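Local coordinates for protein enoyl-CoA hydratase (Mycobacterium tuberculosis, PDB 4JJT) that probably acts as a lyase of the enoyl-CoA hydratase/isomerase family, adding water across the double bond of enoyl-CoA thioesters, at residues A225-Q228 with F229-G233. Numbering follows the deposited sequence.
Sequences AAKQ and FRTSG
The carbonyl oxygen of Lys-227 takes two bonds from a single residue: Thr-231 OG1 reaches Lys-227 O at 2.7 Å, and Thr-231 N reaches the same oxygen at 3.2 Å. This is the familiar i to i-4 arrangement of a hydroxyl residue inside an alpha helix, here near the end of the long C-terminal helix 197-237 of a crotonase-fold subunit. The two donors approach from opposite faces of the carbonyl plane, and the hydroxyl can do so because OG1 lies anti to the carbonyl carbon (chi1 -62°), pointing back down the helix. Ser-232 repeats the pattern one residue on, more loosely: its OG donates to Gln-228 O at 3.3 Å, almost in line with the C=O bond, beside a weak backbone bond from Ser-232 N. Arg-230 N makes the regular bond to Ala-226 O, and its side chain folds back over the preceding turn. Lys-227 NZ comes to the guanidinium edge, in plane and 3.2 Å from Arg-230 NH2, but both are positively charged donors and no hydrogen bond joins them. Lys-227 and Arg-230 both touch Asp-81, in a loop of the same chain, and this acidic neighbour may temper the closeness of the two charges. Phe-229 packs on Ala-202 of a second subunit and Gln-228 on Ala-88 of a third, placing this turn among three chains of the assembly. Bent at chi3 (-125°), the arginine has Ala-226 O and Lys-227 CA under one guanidinium face, toward its rim and without a bond from the group to that oxygen, while Arg-230 NH1 rests 3.5 Å from Ala-226 CB.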
loop_
_atom_site.group_PDB
_atom_site.type_symbol
_atom_site.label_atom_id
_atom_site.label_comp_id
_atom_site.label_asym_id
_atom_site.label_seq_id
_atom_site.Cartn_x
_atom_site.Cartn_y
_atom_site.Cartn_z
ATOM N N ALA A 225 5.492 -16.550 5.464
ATOM C CA ALA A 225 6.015 -17.608 4.609
ATOM C C ALA A 225 7.056 -18.439 5.347
ATOM O O ALA A 225 7.137 -19.654 5.166
ATOM C CB ALA A 225 6.606 -17.019 3.344
ATOM N N ALA A 226 7.847 -17.778 6.186
ATOM C CA ALA A 226 8.862 -18.461 6.980
ATOM C C ALA A 226 8.221 -19.318 8.066
ATOM O O ALA A 226 8.602 -20.470 8.266
ATOM C CB ALA A 226 9.820 -17.453 7.590
ATOM N N LYS A 227 7.242 -18.746 8.758
ATOM C CA LYS A 227 6.502 -19.459 9.792
ATOM C C LYS A 227 5.768 -20.659 9.203
ATOM O O LYS A 227 5.697 -21.721 9.819
ATOM C CB LYS A 227 5.497 -18.515 10.459
ATOM C CG LYS A 227 4.607 -19.184 11.491
ATOM C CD LYS A 227 5.403 -19.619 12.703
ATOM C CE LYS A 227 5.997 -18.420 13.418
ATOM N NZ LYS A 227 6.824 -18.819 14.590
ATOM N N GLN A 228 5.225 -20.477 8.003
ATOM C CA GLN A 228 4.461 -21.519 7.331
ATOM C C GLN A 228 5.374 -22.639 6.843
ATOM O O GLN A 228 4.965 -23.795 6.756
ATOM C CB GLN A 228 3.687 -20.925 6.152
ATOM C CG GLN A 228 2.544 -21.791 5.665
ATOM C CD GLN A 228 1.849 -21.208 4.450
ATOM O OE1 GLN A 228 2.475 -20.553 3.615
ATOM N NE2 GLN A 228 0.547 -21.443 4.345
ATOM N N PHE A 229 6.617 -22.289 6.527
ATOM C CA PHE A 229 7.571 -23.269 6.022
ATOM C C PHE A 229 8.129 -24.130 7.145
ATOM O O PHE A 229 8.306 -25.338 6.986
ATOM C CB PHE A 229 8.706 -22.586 5.262
ATOM C CG PHE A 229 9.718 -23.544 4.699
ATOM C CD1 PHE A 229 9.431 -24.279 3.566
ATOM C CD2 PHE A 229 10.956 -23.699 5.295
ATOM C CE1 PHE A 229 10.356 -25.155 3.043
ATOM C CE2 PHE A 229 11.883 -24.574 4.776
ATOM C CZ PHE A 229 11.582 -25.301 3.649
ATOM N N ARG A 230 8.408 -23.501 8.281
ATOM C CA ARG A 230 8.904 -24.213 9.452
ATOM C C ARG A 230 7.856 -25.181 9.980
ATOM O O ARG A 230 8.184 -26.262 10.466
ATOM C CB ARG A 230 9.298 -23.226 10.552
ATOM C CG ARG A 230 10.415 -22.279 10.160
ATOM C CD ARG A 230 10.787 -21.351 11.304
ATOM N NE ARG A 230 10.701 -19.946 10.915
ATOM C CZ ARG A 230 9.849 -19.075 11.447
ATOM N NH1 ARG A 230 9.842 -17.816 11.031
ATOM N NH2 ARG A 230 9.008 -19.462 12.398
ATOM N N THR A 231 6.593 -24.779 9.884
ATOM C CA THR A 231 5.479 -25.581 10.378
ATOM C C THR A 231 5.346 -26.888 9.604
ATOM O O THR A 231 5.107 -27.946 10.188
ATOM C CB THR A 231 4.155 -24.799 10.294
ATOM O OG1 THR A 231 4.232 -23.638 11.132
ATOM C CG2 THR A 231 2.987 -25.663 10.749
ATOM N N SER A 232 5.505 -26.805 8.288
ATOM C CA SER A 232 5.464 -27.985 7.434
ATOM C C SER A 232 6.668 -28.881 7.696
ATOM O O SER A 232 6.536 -30.099 7.797
ATOM C CB SER A 232 5.424 -27.578 5.959
ATOM O OG SER A 232 4.271 -26.814 5.668
ATOM N N GLY A 233 7.839 -28.263 7.803
ATOM C CA GLY A 233 9.079 -28.983 8.021
ATOM C C GLY A 233 9.065 -29.822 9.281
ATOM O O GLY A 233 9.550 -30.951 9.296
#